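Local coordinates for peptide ABC transporter, peptide-binding protein (Thermus thermophilus, PDB 2D5W) that binds oligopeptides, here a pentapeptide, as a solute-binding protein and probably hands them to an ABC transporter for uptake, at residues A330-A334 with L335-G339; E338-V341 with K342-D346; G414-V417 with R418-T421; A441-A444 with V445-D449. All coordinates share one frame; numbering follows the deposited sequence.

Contact 1: residues A330-A334 with L335-G339; sequences AILHA and LNREG
A helix-loop-helix corner, where helix 325-333 ends and helix 337-345 begins, brings Leu-332 against the side chain of Arg-337 and Leu-335 back against the last turn of the first helix. Leu-335 N donates to Leu-332 O (3.0 Å), an i to i+3 bond at the end of the helix. With its CG beside its own backbone N (chi1 -56°), the Leu-335 side chain folds back over the helix end: CG lies 3.2 Å from Ile-331 O, and CD1 meets Leu-332 CD1 at 4.1 Å. The same methyl, Leu-332 CD1, also serves Arg-337. Leu-332 CG stands anti to the backbone N (chi1 -167°), which carries CD1 against one face of the Arg-337 guanidinium, near the rim of that group and 3.5 Å from Arg-337 NE. The two side chains cross at about a right angle, and a bend at chi3 brings the arginine end across the leucine. The guanidinium is fixed further by Pro-546 O, which accepts from NH2, and Tyr-370 O, which accepts from NH1; the buried group is probably stabilised by these two carbonyls. Strand 544-557 and helix 416-431 cover Leu-335 through Leu-545 and Phe-425. One water joins the two sides of the corner, giving a hydrogen to Ala-334 O and taking one from Asn-336 N. Asn-336, centre of an inverse gamma turn, is the N-cap of the second helix: its OD1 accepts from Gly-339 N at 3.0 Å.

Contact 2: residues E338-V341 with K342-D346; sequences EGLV and KAFFD
Helix 337-345, a short helix on the flank of the fold, packs Leu-340 on Phe-344 and Phe-345 one turn further along. Four successive i to i+4 backbone bonds run through it: Lys-342 N to Glu-338 O, Ala-343 N to Gly-339 O, Phe-344 N to Leu-340 O (2.8 Å) and Phe-345 N to Val-341 O (2.9 Å). Asp-346 then leaves helical geometry with positive phi (56°). Leu-340 has its CG anti to the backbone N (chi1 -174°), which brings the end of the branch round to the Phe-344 ring. The leucine lies over one face of that ring; the modelled approach of its CD2 is too close for the detail to be trusted, but CD1 sits at a normal 3.8 Å from Phe-344 CD2. The same CD1 lies 4.0 Å from Phe-345 CE1. Val-341 CB adds a looser touch on Phe-345 CD1 at 4.2 Å, and Phe-344 CB sits over the centre of one face of the Phe-345 ring. An alanine in place of Phe-344 would probably leave the Leu-340 side chain without the ring it packs on and deprive Arg-420 of its cation-pi partner. Beyond the helix, Asp-346 OD2 forms a salt bridge with Arg-281. The aromatic side of the helix lies against helix 416-431, with Phe-344 touching Val-417 and Thr-421 and Leu-340 touching Phe-424, while the Phe-345 ring also meets Tyr-548 of strand 544-557.

Contact 3: residues G414-V417 with R418-T421; sequences GNVV and RERT
The amide of Asn-415 and the guanidinium of Arg-418 lie with their planes 29° apart, the amide oxygen OD1 set obliquely to the guanidinium and 3.4 Å from Arg-418 CG. Obliquely to the Arg-420 guanidinium comes Val-417 CG2, while the Glu-419 carboxylate is met from above its plane by Gly-414 N. These groups surround the N-terminal turn of helix 416-431, the helix of a beta-alpha-beta unit between strands 401-410 and 435-438. Asn-415 is its N-cap: OD1 accepts a weak bond from Arg-418 N at 3.3 Å, and its carbonyl O takes Glu-419 N at 3.0 Å. Glu-419 reaches back past this cap. Its chain, extended beyond CG, runs alongside Asn-415 O and brings OE2 to Gly-414 N, 2.9 Å away at an N-H...O angle of 164°, which ties the approaching loop to the helix. A leucine in place of Glu-419 would probably leave Gly-414 N without its mate and the loop before the helix less firmly tied. The extended Arg-418 is directed into the binding cleft, where NH2 forms a salt bridge with the backbone of the bound peptide, while NE pairs with Glu-304 and NH1 with Thr-412. Elsewhere on the turn Val-416 CG1 packs against Arg-420 CD at 3.8 Å. Val-417 O is gripped twice, by Thr-421 N and Thr-421 OG1 from opposite faces of its plane, the hydroxyl donating at 2.7 Å.

Contact 4: residues A441-A444 with V445-D449; sequences APSA and VVFAD
Ser-443 OG lies at the edge of the Phe-447 ring, near its plane and 3.1 Å from CD1, across the single turn of helix 443-446, from its first residue to the residue just after it. The serine hydroxyl stands anti to its backbone N (chi1 165°), which sets it beside the ring edge. Backbone bonding sets this pair one turn apart: Phe-447 N donates to Ser-443 O at 3.0 Å. Just before it, Pro-442 at the N-cap position offers one carbonyl oxygen to two donors, an in-line bond from Val-446 N and one from Val-445 N, at 2.8 Å, out of the carbonyl plane. The proline ring and Val-445 lie side by side, pointing the same way, with Pro-442 CD 3.9 Å from Val-445 CG2. Ala-441 CB completes this apolar end by touching both valines, 3.7 Å from Val-446 CG1. One face of the Phe-447 ring is covered by Val-446 CG2, 3.8 Å above the plane over its centre.

Further out, Ser-443 OG is hydrogen-bonded to Gln-14 OE1 and Gln-30 NE2, so its place at the ring edge is fixed from outside the turn. Phe-447 meets Phe-466 of strand 463-469 edge to face and packs on an apolar side chain of the bound peptide, making it part of the binding cleft. At the C-terminal end of the turn, Ala-444 O accepts from Arg-17 NH2 and lies 3.8 Å from Ala-448 CB.

In the fold
Contacts 1 and 2 share helix 337-345: contact 1 is the buried corner that leads into it, and contact 2, with several exposed residues, is most of its length. Contact 3, partly buried, begins the adjoining helix 416-431 and touches contact 2 directly, Phe-345 CZ lying 4.0 Å from Val-417 CG2. Contact 4, also partly buried, is nearest the centre of the chain, about 13 Å from it; it touches none of the others, though its nearest atoms come within about 5 Å of contact 3. Chemistry follows place: apolar and aromatic packing prevails in contact 2, a leucine meets a buried arginine in contact 1, and contacts 3 and 4 reach the peptide by charge and by apolar packing respectively.

Contact 1: residues A330-A334 with L335-G339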
loop_
_atom_site.group_PDB
_atom_site.type_symbol
_atom_site.label_atom_id
_atom_site.label_comp_id
_atom_site.label_asym_id
_atom_site.label_seq_id
_atom_site.Cartn_x
_atom_site.Cartn_y
_atom_site.Cartn_z
ATOM N N ALA A 330 -13.101 -21.746 10.804
ATOM C CA ALA A 330 -14.264 -21.594 11.674
ATOM C C ALA A 330 -14.680 -20.132 11.750
ATOM O O ALA A 330 -15.860 -19.803 11.615
ATOM C CB ALA A 330 -13.945 -22.120 13.073
ATOM N N ILE A 331 -13.712 -19.251 11.973
ATOM C CA ILE A 331 -14.020 -17.833 12.059
ATOM C C ILE A 331 -14.647 -17.332 10.762
ATOM O O ILE A 331 -15.645 -16.613 10.793
ATOM C CB ILE A 331 -12.756 -16.998 12.384
ATOM C CG1 ILE A 331 -12.269 -17.325 13.802
ATOM C CG2 ILE A 331 -13.067 -15.503 12.268
ATOM C CD1 ILE A 331 -10.931 -16.694 14.160
ATOM N N LEU A 332 -14.086 -17.724 9.620
ATOM C CA LEU A 332 -14.632 -17.257 8.350
ATOM C C LEU A 332 -16.069 -17.731 8.134
ATOM O O LEU A 332 -16.896 -16.987 7.601
ATOM C CB LEU A 332 -13.738 -17.687 7.178
ATOM C CG LEU A 332 -14.046 -16.999 5.838
ATOM C CD1 LEU A 332 -14.047 -15.482 6.016
ATOM C CD2 LEU A 332 -13.022 -17.415 4.791
ATOM N N HIS A 333 -16.368 -18.965 8.540
ATOM C CA HIS A 333 -17.728 -19.494 8.405
ATOM C C HIS A 333 -18.697 -18.698 9.282
ATOM O O HIS A 333 -19.909 -18.712 9.050
ATOM C CB HIS A 333 -17.796 -20.971 8.823
ATOM C CG HIS A 333 -17.413 -21.936 7.743
ATOM N ND1 HIS A 333 -18.016 -21.952 6.504
ATOM C CD2 HIS A 333 -16.523 -22.958 7.740
ATOM C CE1 HIS A 333 -17.518 -22.944 5.785
ATOM N NE2 HIS A 333 -16.611 -23.570 6.514
ATOM N N ALA A 334 -18.164 -18.013 10.291
ATOM C CA ALA A 334 -18.989 -17.218 11.196
ATOM C C ALA A 334 -19.121 -15.761 10.760
ATOM O O ALA A 334 -19.829 -14.986 11.397
ATOM C CB ALA A 334 -18.428 -17.291 12.609
ATOM N N LEU A 335 -18.427 -15.384 9.688
ATOM C CA LEU A 335 -18.503 -14.019 9.173
ATOM C C LEU A 335 -19.501 -14.013 8.021
ATOM O O LEU A 335 -19.264 -14.625 6.979
ATOM C CB LEU A 335 -17.131 -13.548 8.677
ATOM C CG LEU A 335 -15.977 -13.604 9.685
ATOM C CD1 LEU A 335 -14.762 -12.902 9.098
ATOM C CD2 LEU A 335 -16.383 -12.939 10.994
ATOM N N ASN A 336 -20.630 -13.335 8.206
ATOM C CA ASN A 336 -21.641 -13.289 7.161
ATOM C C ASN A 336 -21.258 -12.231 6.138
ATOM O O ASN A 336 -21.870 -11.165 6.053
ATOM C CB ASN A 336 -23.012 -12.978 7.757
ATOM C CG ASN A 336 -24.122 -13.136 6.747
ATOM O OD1 ASN A 336 -23.879 -13.491 5.592
ATOM N ND2 ASN A 336 -25.352 -12.878 7.175
ATOM N N ARG A 337 -20.235 -12.550 5.353
ATOM C CA ARG A 337 -19.722 -11.635 4.344
ATOM C C ARG A 337 -20.725 -11.312 3.245
ATOM O O ARG A 337 -20.855 -10.156 2.841
ATOM C CB ARG A 337 -18.435 -12.206 3.742
ATOM C CG ARG A 337 -17.319 -12.379 4.766
ATOM C CD ARG A 337 -16.106 -13.047 4.151
ATOM N NE ARG A 337 -16.409 -14.413 3.735
ATOM C CZ ARG A 337 -15.724 -15.086 2.818
ATOM N NH1 ARG A 337 -16.076 -16.324 2.504
ATOM N NH2 ARG A 337 -14.690 -14.524 2.206
ATOM N N GLU A 338 -21.436 -12.319 2.754
ATOM C CA GLU A 338 -22.413 -12.059 1.709
ATOM C C GLU A 338 -23.527 -11.165 2.250
ATOM O O GLU A 338 -23.995 -10.266 1.557
ATOM C CB GLU A 338 -22.999 -13.364 1.167
ATOM C CG GLU A 338 -23.999 -13.150 0.035
ATOM C CD GLU A 338 -23.391 -12.473 -1.185
ATOM O OE1 GLU A 338 -24.159 -11.902 -1.988
ATOM O OE2 GLU A 338 -22.154 -12.519 -1.357
ATOM N N GLY A 339 -23.946 -11.407 3.490
ATOM C CA GLY A 339 -24.987 -10.583 4.077
ATOM C C GLY A 339 -24.497 -9.156 4.242
ATOM O O GLY A 339 -25.239 -8.199 4.022
HETATM O O HOH W 1 -21.070 -12.472 10.784
#

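Contact 2: residues E338-V341 with K342-D346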
loop_
_atom_site.group_PDB
_atom_site.type_symbol
_atom_site.label_atom_id
_atom_site.label_comp_id
_atom_site.label_asym_id
_atom_site.label_seq_id
_atom_site.Cartn_x
_atom_site.Cartn_y
_atom_site.Cartn_z
ATOM N N GLU A 338 -21.436 -12.319 2.754
ATOM C CA GLU A 338 -22.413 -12.059 1.709
ATOM C C GLU A 338 -23.527 -11.165 2.250
ATOM O O GLU A 338 -23.995 -10.266 1.557
ATOM C CB GLU A 338 -22.999 -13.364 1.167
ATOM C CG GLU A 338 -23.999 -13.150 0.035
ATOM C CD GLU A 338 -23.391 -12.473 -1.185
ATOM O OE1 GLU A 338 -24.159 -11.902 -1.988
ATOM O OE2 GLU A 338 -22.154 -12.519 -1.357
ATOM N N GLY A 339 -23.946 -11.407 3.490
ATOM C CA GLY A 339 -24.987 -10.583 4.077
ATOM C C GLY A 339 -24.497 -9.156 4.242
ATOM O O GLY A 339 -25.239 -8.199 4.022
ATOM N N LEU A 340 -23.232 -9.015 4.624
ATOM C CA LEU A 340 -22.621 -7.709 4.821
ATOM C C LEU A 340 -22.540 -6.905 3.526
ATOM O O LEU A 340 -22.984 -5.760 3.475
ATOM C CB LEU A 340 -21.216 -7.877 5.409
ATOM C CG LEU A 340 -20.407 -6.647 5.830
ATOM C CD1 LEU A 340 -19.964 -5.825 4.627
ATOM C CD2 LEU A 340 -21.236 -5.844 6.789
ATOM N N VAL A 341 -21.980 -7.490 2.470
ATOM C CA VAL A 341 -21.858 -6.726 1.232
ATOM C C VAL A 341 -23.213 -6.398 0.617
ATOM O O VAL A 341 -23.370 -5.357 -0.018
ATOM C CB VAL A 341 -20.945 -7.428 0.178
ATOM C CG1 VAL A 341 -19.559 -7.663 0.770
ATOM C CG2 VAL A 341 -21.566 -8.722 -0.303
ATOM N N LYS A 342 -24.197 -7.271 0.816
ATOM C CA LYS A 342 -25.533 -7.016 0.290
ATOM C C LYS A 342 -26.148 -5.820 1.018
ATOM O O LYS A 342 -26.598 -4.860 0.394
ATOM C CB LYS A 342 -26.428 -8.242 0.484
ATOM C CG LYS A 342 -27.875 -8.012 0.063
ATOM C CD LYS A 342 -28.727 -9.250 0.290
ATOM C CE LYS A 342 -30.189 -8.983 -0.040
ATOM N NZ LYS A 342 -30.769 -7.920 0.828
ATOM N N ALA A 343 -26.151 -5.876 2.345
ATOM C CA ALA A 343 -26.733 -4.806 3.147
ATOM C C ALA A 343 -25.969 -3.487 3.070
ATOM O O ALA A 343 -26.569 -2.422 2.957
ATOM C CB ALA A 343 -26.835 -5.252 4.602
ATOM N N PHE A 344 -24.644 -3.566 3.121
ATOM C CA PHE A 344 -23.795 -2.378 3.107
ATOM C C PHE A 344 -23.538 -1.749 1.743
ATOM O O PHE A 344 -23.480 -0.524 1.626
ATOM C CB PHE A 344 -22.425 -2.707 3.718
ATOM C CG PHE A 344 -22.414 -2.833 5.221
ATOM C CD1 PHE A 344 -23.527 -3.283 5.925
ATOM C CD2 PHE A 344 -21.249 -2.542 5.930
ATOM C CE1 PHE A 344 -23.476 -3.441 7.316
ATOM C CE2 PHE A 344 -21.190 -2.697 7.315
ATOM C CZ PHE A 344 -22.306 -3.147 8.008
ATOM N N PHE A 345 -23.379 -2.580 0.717
ATOM C CA PHE A 345 -23.037 -2.083 -0.613
ATOM C C PHE A 345 -23.934 -2.567 -1.747
ATOM O O PHE A 345 -23.589 -2.380 -2.915
ATOM C CB PHE A 345 -21.600 -2.501 -0.955
ATOM C CG PHE A 345 -20.616 -2.327 0.178
ATOM C CD1 PHE A 345 -19.893 -3.417 0.667
ATOM C CD2 PHE A 345 -20.384 -1.073 0.733
ATOM C CE1 PHE A 345 -18.953 -3.254 1.687
ATOM C CE2 PHE A 345 -19.447 -0.901 1.751
ATOM C CZ PHE A 345 -18.731 -1.994 2.229
ATOM N N ASP A 346 -25.066 -3.180 -1.414
ATOM C CA ASP A 346 -25.964 -3.728 -2.428
ATOM C C ASP A 346 -25.203 -4.713 -3.314
ATOM O O ASP A 346 -25.502 -4.864 -4.502
ATOM C CB ASP A 346 -26.581 -2.619 -3.285
ATOM C CG ASP A 346 -27.672 -1.861 -2.557
ATOM O OD1 ASP A 346 -28.497 -2.513 -1.882
ATOM O OD2 ASP A 346 -27.712 -0.618 -2.668
#

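Contact 3: residues G414-V417 with R418-T421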
loop_
_atom_site.group_PDB
_atom_site.type_symbol
_atom_site.label_atom_id
_atom_site.label_comp_id
_atom_site.label_asym_id
_atom_site.label_seq_id
_atom_site.Cartn_x
_atom_site.Cartn_y
_atom_site.Cartn_z
ATOM N N GLY A 414 -12.388 5.542 13.394
ATOM C CA GLY A 414 -12.943 6.620 12.597
ATOM C C GLY A 414 -13.523 6.182 11.268
ATOM O O GLY A 414 -14.338 6.897 10.683
ATOM N N ASN A 415 -13.088 5.034 10.764
ATOM C CA ASN A 415 -13.608 4.535 9.499
ATOM C C ASN A 415 -14.921 3.860 9.870
ATOM O O ASN A 415 -14.954 2.708 10.312
ATOM C CB ASN A 415 -12.629 3.546 8.873
ATOM C CG ASN A 415 -13.003 3.188 7.459
ATOM O OD1 ASN A 415 -13.935 2.420 7.229
ATOM N ND2 ASN A 415 -12.289 3.762 6.494
ATOM N N VAL A 416 -16.009 4.597 9.685
ATOM C CA VAL A 416 -17.320 4.123 10.085
ATOM C C VAL A 416 -17.780 2.790 9.519
ATOM O O VAL A 416 -18.328 1.974 10.261
ATOM C CB VAL A 416 -18.385 5.214 9.830
ATOM C CG1 VAL A 416 -19.761 4.719 10.263
ATOM C CG2 VAL A 416 -18.016 6.473 10.611
ATOM N N VAL A 417 -17.548 2.531 8.238
ATOM C CA VAL A 417 -18.005 1.258 7.701
ATOM C C VAL A 417 -17.274 0.090 8.373
ATOM O O VAL A 417 -17.854 -0.980 8.568
ATOM C CB VAL A 417 -17.869 1.196 6.151
ATOM C CG1 VAL A 417 -16.433 0.930 5.739
ATOM C CG2 VAL A 417 -18.814 0.135 5.597
ATOM N N ARG A 418 -16.012 0.289 8.746
ATOM C CA ARG A 418 -15.262 -0.760 9.432
ATOM C C ARG A 418 -15.747 -0.921 10.872
ATOM O O ARG A 418 -15.790 -2.036 11.397
ATOM C CB ARG A 418 -13.767 -0.447 9.406
ATOM C CG ARG A 418 -13.129 -0.765 8.073
ATOM C CD ARG A 418 -11.709 -0.267 7.997
ATOM N NE ARG A 418 -11.070 -0.702 6.763
ATOM C CZ ARG A 418 -9.921 -0.219 6.305
ATOM N NH1 ARG A 418 -9.276 0.724 6.981
ATOM N NH2 ARG A 418 -9.423 -0.681 5.167
ATOM N N GLU A 419 -16.101 0.185 11.520
ATOM C CA GLU A 419 -16.602 0.112 12.885
ATOM C C GLU A 419 -17.938 -0.637 12.861
ATOM O O GLU A 419 -18.228 -1.435 13.755
ATOM C CB GLU A 419 -16.730 1.529 13.464
ATOM C CG GLU A 419 -15.353 2.192 13.615
ATOM C CD GLU A 419 -15.389 3.660 14.003
ATOM O OE1 GLU A 419 -16.267 4.395 13.506
ATOM O OE2 GLU A 419 -14.511 4.085 14.788
ATOM N N ARG A 420 -18.734 -0.404 11.821
ATOM C CA ARG A 420 -20.012 -1.091 11.663
ATOM C C ARG A 420 -19.763 -2.573 11.367
ATOM O O ARG A 420 -20.485 -3.450 11.850
ATOM C CB ARG A 420 -20.813 -0.458 10.521
ATOM C CG ARG A 420 -21.406 0.913 10.860
ATOM C CD ARG A 420 -21.881 1.634 9.602
ATOM N NE ARG A 420 -22.789 0.802 8.821
ATOM C CZ ARG A 420 -22.925 0.870 7.500
ATOM N NH1 ARG A 420 -23.775 0.064 6.880
ATOM N NH2 ARG A 420 -22.206 1.734 6.796
ATOM N N THR A 421 -18.732 -2.850 10.573
ATOM C CA THR A 421 -18.380 -4.224 10.223
ATOM C C THR A 421 -18.020 -5.028 11.471
ATOM O O THR A 421 -18.472 -6.163 11.642
ATOM C CB THR A 421 -17.195 -4.247 9.236
ATOM O OG1 THR A 421 -17.604 -3.645 8.003
ATOM C CG2 THR A 421 -16.738 -5.674 8.962
#

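Contact 4: residues A441-A444 with V445-D449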
loop_
_atom_site.group_PDB
_atom_site.type_symbol
_atom_site.label_atom_id
_atom_site.label_comp_id
_atom_site.label_asym_id
_atom_site.label_seq_id
_atom_site.Cartn_x
_atom_site.Cartn_y
_atom_site.Cartn_z
ATOM N N ALA A 441 -7.351 2.234 16.384
ATOM C CA ALA A 441 -6.501 3.413 16.486
ATOM C C ALA A 441 -6.389 4.030 15.096
ATOM O O ALA A 441 -6.782 3.417 14.106
ATOM C CB ALA A 441 -5.118 3.024 17.022
ATOM N N PRO A 442 -5.854 5.254 15.000
ATOM C CA PRO A 442 -5.718 5.904 13.692
ATOM C C PRO A 442 -4.769 5.180 12.743
ATOM O O PRO A 442 -3.883 4.434 13.171
ATOM C CB PRO A 442 -5.181 7.294 14.042
ATOM C CG PRO A 442 -5.646 7.518 15.446
ATOM C CD PRO A 442 -5.447 6.167 16.083
ATOM N N SER A 443 -4.968 5.422 11.451
ATOM C CA SER A 443 -4.130 4.868 10.398
ATOM C C SER A 443 -2.657 5.177 10.688
ATOM O O SER A 443 -1.791 4.315 10.537
ATOM C CB SER A 443 -4.553 5.485 9.058
ATOM O OG SER A 443 -3.587 5.280 8.042
ATOM N N ALA A 444 -2.385 6.406 11.121
ATOM C CA ALA A 444 -1.019 6.836 11.420
ATOM C C ALA A 444 -0.378 6.027 12.544
ATOM O O ALA A 444 0.846 6.035 12.700
ATOM C CB ALA A 444 -1.006 8.320 11.767
ATOM N N VAL A 445 -1.203 5.342 13.328
ATOM C CA VAL A 445 -0.715 4.512 14.423
ATOM C C VAL A 445 -0.632 3.037 14.026
ATOM O O VAL A 445 0.430 2.423 14.117
ATOM C CB VAL A 445 -1.626 4.632 15.673
ATOM C CG1 VAL A 445 -1.198 3.621 16.732
ATOM C CG2 VAL A 445 -1.542 6.039 16.244
ATOM N N VAL A 446 -1.740 2.471 13.555
ATOM C CA VAL A 446 -1.752 1.051 13.216
ATOM C C VAL A 446 -0.925 0.646 12.006
ATOM O O VAL A 446 -0.508 -0.508 11.899
ATOM C CB VAL A 446 -3.202 0.512 13.041
ATOM C CG1 VAL A 446 -3.996 0.749 14.317
ATOM C CG2 VAL A 446 -3.884 1.166 11.846
ATOM N N PHE A 447 -0.667 1.584 11.100
ATOM C CA PHE A 447 0.113 1.267 9.912
ATOM C C PHE A 447 1.585 1.657 10.032
ATOM O O PHE A 447 2.340 1.544 9.069
ATOM C CB PHE A 447 -0.528 1.908 8.676
ATOM C CG PHE A 447 -1.908 1.378 8.364
ATOM C CD1 PHE A 447 -2.884 2.230 7.862
ATOM C CD2 PHE A 447 -2.236 0.036 8.573
ATOM C CE1 PHE A 447 -4.165 1.766 7.575
ATOM C CE2 PHE A 447 -3.522 -0.440 8.285
ATOM C CZ PHE A 447 -4.483 0.431 7.786
ATOM N N ALA A 448 1.988 2.128 11.209
ATOM C CA ALA A 448 3.389 2.464 11.449
ATOM C C ALA A 448 4.092 1.124 11.678
ATOM O O ALA A 448 3.501 0.194 12.249
ATOM C CB ALA A 448 3.526 3.352 12.678
ATOM N N ASP A 449 5.343 1.024 11.239
ATOM C CA ASP A 449 6.102 -0.214 11.369
ATOM C C ASP A 449 6.054 -0.869 12.741
ATOM O O ASP A 449 5.867 -2.085 12.845
ATOM C CB ASP A 449 7.574 -0.002 10.951
ATOM C CG ASP A 449 8.318 1.027 11.812
ATOM O OD1 ASP A 449 9.567 1.057 11.710
ATOM O OD2 ASP A 449 7.695 1.805 12.566
#